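Side-chain contacts in PfkB (PDB 4DU5), which probably transfers the terminal phosphate of ATP to a sugar or related small molecule, as kinases of the pfkB carbohydrate kinase family do: residues E202-R205 against D206-D210; A238-Y241 against R242-A246. All blocks are in the same frame, centred on the assembly; numbering follows the deposited sequence.

Contact 1 of 2, residues E202-R205 against D206-D210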
loop_
_atom_site.group_PDB
_atom_site.type_symbol
_atom_site.label_atom_id
_atom_site.label_comp_id
_atom_site.label_asym_id
_atom_site.label_seq_id
_atom_site.Cartn_x
_atom_site.Cartn_y
_atom_site.Cartn_z
ATOM N N GLU A 202 3.818 -27.566 -9.637
ATOM C CA GLU A 202 3.042 -28.642 -10.145
ATOM C C GLU A 202 1.566 -28.386 -10.085
ATOM O O GLU A 202 0.880 -28.785 -10.970
ATOM C CB GLU A 202 3.431 -29.895 -9.396
ATOM C CG GLU A 202 4.869 -30.295 -9.659
ATOM C CD GLU A 202 5.872 -29.562 -8.800
ATOM O OE1 GLU A 202 5.590 -29.284 -7.624
ATOM O OE2 GLU A 202 6.965 -29.266 -9.293
ATOM N N LEU A 203 1.066 -27.774 -9.024
ATOM C CA LEU A 203 -0.366 -27.497 -8.911
ATOM C C LEU A 203 -0.786 -26.522 -9.947
ATOM O O LEU A 203 -1.809 -26.623 -10.567
ATOM C CB LEU A 203 -0.723 -26.929 -7.547
ATOM C CG LEU A 203 -2.181 -26.518 -7.458
ATOM C CD1 LEU A 203 -3.081 -27.576 -8.029
ATOM C CD2 LEU A 203 -2.592 -26.175 -6.061
HETATM N N MSE A 204 0.050 -25.541 -10.106
HETATM C CA MSE A 204 -0.037 -24.628 -11.226
HETATM C C MSE A 204 -0.338 -25.406 -12.494
HETATM O O MSE A 204 -1.364 -25.148 -13.127
HETATM C CB MSE A 204 1.237 -23.813 -11.395
HETATM C CG MSE A 204 1.072 -22.725 -12.421
HETATM SE SE MSE A 204 2.494 -21.427 -12.394
HETATM C CE MSE A 204 3.993 -22.558 -12.967
ATOM N N ARG A 205 0.520 -26.375 -12.837
ATOM C CA ARG A 205 0.330 -27.167 -14.062
ATOM C C ARG A 205 -0.990 -27.924 -14.084
ATOM O O ARG A 205 -1.691 -27.935 -15.096
ATOM C CB ARG A 205 1.495 -28.120 -14.312
ATOM C CG ARG A 205 1.268 -29.071 -15.484
ATOM C CD ARG A 205 2.395 -30.069 -15.638
ATOM N NE ARG A 205 3.644 -29.442 -16.089
ATOM C CZ ARG A 205 4.772 -29.389 -15.374
ATOM N NH1 ARG A 205 4.813 -29.928 -14.161
ATOM N NH2 ARG A 205 5.858 -28.805 -15.872
ATOM N N ASP A 206 -1.346 -28.527 -12.956
ATOM C CA ASP A 206 -2.590 -29.285 -12.887
ATOM C C ASP A 206 -3.795 -28.387 -13.040
ATOM O O ASP A 206 -4.712 -28.700 -13.809
ATOM C CB ASP A 206 -2.678 -30.134 -11.610
ATOM C CG ASP A 206 -1.857 -31.423 -11.716
ATOM O OD1 ASP A 206 -0.608 -31.328 -11.667
ATOM O OD2 ASP A 206 -2.455 -32.525 -11.859
ATOM N N ALA A 207 -3.782 -27.265 -12.335
ATOM C CA ALA A 207 -4.924 -26.361 -12.344
ATOM C C ALA A 207 -5.120 -25.645 -13.695
ATOM O O ALA A 207 -6.206 -25.711 -14.286
ATOM C CB ALA A 207 -4.817 -25.356 -11.203
ATOM N N ILE A 208 -4.079 -24.959 -14.172
ATOM C CA ILE A 208 -4.151 -24.280 -15.453
ATOM C C ILE A 208 -4.649 -25.273 -16.508
ATOM O O ILE A 208 -5.649 -25.004 -17.177
ATOM C CB ILE A 208 -2.806 -23.641 -15.828
ATOM C CG1 ILE A 208 -2.557 -22.361 -15.028
ATOM C CG2 ILE A 208 -2.708 -23.377 -17.303
ATOM C CD1 ILE A 208 -3.728 -21.455 -14.920
ATOM N N ASN A 209 -4.010 -26.442 -16.608
ATOM C CA ASN A 209 -4.491 -27.493 -17.531
ATOM C C ASN A 209 -5.882 -28.057 -17.280
ATOM O O ASN A 209 -6.459 -28.661 -18.167
ATOM C CB ASN A 209 -3.525 -28.671 -17.634
ATOM C CG ASN A 209 -2.253 -28.346 -18.403
ATOM O OD1 ASN A 209 -2.188 -27.402 -19.178
ATOM N ND2 ASN A 209 -1.227 -29.153 -18.182
ATOM N N ASP A 210 -6.424 -27.892 -16.084
ATOM C CA ASP A 210 -7.757 -28.420 -15.804
ATOM C C ASP A 210 -8.761 -27.369 -16.233
ATOM O O ASP A 210 -9.862 -27.678 -16.687
ATOM C CB ASP A 210 -7.909 -28.813 -14.313
ATOM C CG ASP A 210 -9.385 -29.049 -13.896
ATOM O OD1 ASP A 210 -9.946 -30.127 -14.243
ATOM O OD2 ASP A 210 -9.976 -28.140 -13.229
#
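With CG of R205 swung anti to the backbone N (chi1 174°) and CG of N209, one helical turn on, set beside its own N and anti to the carbonyl carbon (chi1 -72°), the two side chains run alongside each other in the same direction. The CG methylene of R205 lies 3.7 Å from ND2 of N209. Their flat ends are not stacked; guanidinium and amide planes lie 44° apart, and each group bonds elsewhere. The arginine chain bends at chi3, its NH2 donates to the carbonyl O of F227, and the cation also makes a cation-pi contact with the F227 ring. The amide of N209 is gripped at both ends, ND2 giving a hydrogen bond to L228 O and OD1 paired with the hydroxyl of Y241, which fixes the rotation of the amide. Beneath them the backbone of helix 201-212 is regular. N209 N bonds to R205 O at 3.1 Å and A207 N to L203 O at 2.7 Å.

On the neighbouring flanks the contacts are apolar and looser. CD1 of L203 lies 4.2 Å from CB of A207, and CG of selenomethionine M204 is 4.5 Å from CG1 of I208. M204 and I208 also pack on helix 222-229, through F227 and L228 respectively, and W198 touches L203, M204 and A207.

The buried side, formed by M204, A207 and I208, thus packs on W198, P191 and helix 222-229, while R205 and N209 give N-H groups to the carbonyls of F227 and L228 on that same helix. The chemistry is that of helix-to-helix packing within the alpha/beta fold, with arginine methylenes lying beside an amide bonded at both its oxygen and its nitrogen.

Contact 2 of 2, residues A238-Y241 against R242-A246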
loop_
_atom_site.group_PDB
_atom_site.type_symbol
_atom_site.label_atom_id
_atom_site.label_comp_id
_atom_site.label_asym_id
_atom_site.label_seq_id
_atom_site.Cartn_x
_atom_site.Cartn_y
_atom_site.Cartn_z
ATOM N N ALA A 238 -0.526 -27.424 -29.345
ATOM C CA ALA A 238 -1.870 -27.369 -29.884
ATOM C C ALA A 238 -2.653 -28.678 -29.732
ATOM O O ALA A 238 -3.765 -28.662 -29.205
ATOM C CB ALA A 238 -1.835 -26.941 -31.319
ATOM N N ARG A 239 -2.112 -29.809 -30.177
ATOM C CA ARG A 239 -2.912 -31.043 -30.088
ATOM C C ARG A 239 -3.193 -31.507 -28.635
ATOM O O ARG A 239 -4.196 -32.190 -28.383
ATOM C CB ARG A 239 -2.456 -32.189 -31.045
ATOM C CG ARG A 239 -0.980 -32.279 -31.412
ATOM C CD ARG A 239 -0.630 -33.671 -31.931
ATOM N NE ARG A 239 -1.021 -34.696 -30.945
ATOM C CZ ARG A 239 -0.344 -35.035 -29.832
ATOM N NH1 ARG A 239 0.822 -34.453 -29.516
ATOM N NH2 ARG A 239 -0.838 -35.976 -29.022
ATOM N N PHE A 240 -2.348 -31.082 -27.696
ATOM C CA PHE A 240 -2.579 -31.302 -26.280
ATOM C C PHE A 240 -3.886 -30.658 -25.804
ATOM O O PHE A 240 -4.628 -31.249 -25.014
ATOM C CB PHE A 240 -1.404 -30.734 -25.473
ATOM C CG PHE A 240 -1.506 -30.982 -24.006
ATOM C CD1 PHE A 240 -2.266 -30.141 -23.194
ATOM C CD2 PHE A 240 -0.854 -32.065 -23.432
ATOM C CE1 PHE A 240 -2.381 -30.383 -21.820
ATOM C CE2 PHE A 240 -0.950 -32.314 -22.073
ATOM C CZ PHE A 240 -1.720 -31.477 -21.256
ATOM N N TYR A 241 -4.162 -29.443 -26.268
ATOM C CA TYR A 241 -5.373 -28.748 -25.853
ATOM C C TYR A 241 -6.562 -29.044 -26.727
ATOM O O TYR A 241 -7.704 -28.816 -26.318
ATOM C CB TYR A 241 -5.141 -27.248 -25.743
ATOM C CG TYR A 241 -4.163 -26.929 -24.668
ATOM C CD1 TYR A 241 -4.526 -27.002 -23.329
ATOM C CD2 TYR A 241 -2.858 -26.594 -24.979
ATOM C CE1 TYR A 241 -3.619 -26.741 -22.328
ATOM C CE2 TYR A 241 -1.944 -26.304 -23.984
ATOM C CZ TYR A 241 -2.337 -26.391 -22.662
ATOM O OH TYR A 241 -1.425 -26.117 -21.683
ATOM N N ARG A 242 -6.306 -29.548 -27.928
ATOM C CA ARG A 242 -7.393 -30.048 -28.769
ATOM C C ARG A 242 -7.924 -31.297 -28.119
ATOM O O ARG A 242 -9.131 -31.513 -28.072
ATOM C CB ARG A 242 -6.924 -30.391 -30.189
ATOM C CG ARG A 242 -6.390 -29.227 -31.010
ATOM C CD ARG A 242 -7.439 -28.131 -31.264
ATOM N NE ARG A 242 -8.758 -28.612 -31.670
ATOM C CZ ARG A 242 -9.077 -29.013 -32.892
ATOM N NH1 ARG A 242 -8.162 -29.021 -33.851
ATOM N NH2 ARG A 242 -10.307 -29.421 -33.149
ATOM N N GLN A 243 -7.016 -32.119 -27.610
ATOM C CA GLN A 243 -7.431 -33.393 -27.028
ATOM C C GLN A 243 -8.212 -33.209 -25.742
ATOM O O GLN A 243 -9.160 -33.953 -25.508
ATOM C CB GLN A 243 -6.259 -34.369 -26.863
ATOM C CG GLN A 243 -6.175 -35.340 -28.030
ATOM C CD GLN A 243 -4.769 -35.440 -28.615
ATOM O OE1 GLN A 243 -3.780 -35.653 -27.889
ATOM N NE2 GLN A 243 -4.669 -35.286 -29.941
ATOM N N LEU A 244 -7.823 -32.214 -24.939
ATOM C CA LEU A 244 -8.596 -31.819 -23.759
ATOM C C LEU A 244 -9.909 -31.119 -24.106
ATOM O O LEU A 244 -10.644 -30.708 -23.206
ATOM C CB LEU A 244 -7.788 -30.915 -22.851
ATOM C CG LEU A 244 -6.744 -31.557 -21.933
ATOM C CD1 LEU A 244 -6.145 -30.450 -21.050
ATOM C CD2 LEU A 244 -7.309 -32.705 -21.073
ATOM N N GLY A 245 -10.188 -30.960 -25.400
ATOM C CA GLY A 245 -11.484 -30.480 -25.873
ATOM C C GLY A 245 -11.586 -29.002 -26.213
ATOM O O GLY A 245 -12.569 -28.345 -25.853
ATOM N N ALA A 246 -10.594 -28.459 -26.906
ATOM C CA ALA A 246 -10.697 -27.074 -27.382
ATOM C C ALA A 246 -11.017 -27.048 -28.861
ATOM O O ALA A 246 -10.560 -27.890 -29.603
ATOM C CB ALA A 246 -9.407 -26.328 -27.127
#
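F240 and L244 lie side by side one turn apart, CE1 of the ring 3.8 Å from CD1 of the leucine, and the same methyl reaches CD1 of Y241 at 4.4 Å. The two rings also meet each other: the F240 ring turns its edge to one face of Y241, with F240 CD1 3.6 Å above the plane, over the centre. On the next flank R239 and Q243 run together, NH2 of the arginine 3.2 Å from OE1 of the glutamine with their planes 46° apart, while NH1 of R239 forms a salt bridge with E231.

Behind these side chains the helix ends in a Schellman motif. A246 N donates to Y241 O at 3.0 Å, in the carbonyl plane, and G245 N to R242 O at 2.9 Å; G245 takes the positive phi (98°) at which a side chain would press on the preceding carbonyl. R242 folds back over this turn, bent at chi2 (-62°) and again at chi3, and its NE donates to A246 O at 2.8 Å. Its NH1 continues to D261 in a salt bridge. Cutting R242 back to an alanine would probably leave D261 without this charge partner and the A246 carbonyl without its side-chain donor.

Outward, T229 touches both rings and L228 touches Y241. The helix end is therefore closed by main-chain bonds and by the NE bond of R242 to A246 O, and that arginine's charge ties the turn to strand 258-262.

Overall arrangement
From the N terminus, the chain passes strand 186-190 and enters helix 201-212, where contact 1 spans successive turns of one helix and closes no loop. It continues through strand 217-218, which completes a beta-alpha-beta unit, and helix 222-229 before helix 234-243, whose C-terminal end holds contact 2; here the turn leads on to strand 248-252. The contacts follow in series, neither nested nor crossed. The centres of contact 1 and contact 2 are about 15 Å apart, yet the two touch in space: N209 and Y241 connect them, and L244 and F240 pack against N209. Together they join helices 201-212 and 234-243, with helix 222-229 meeting both.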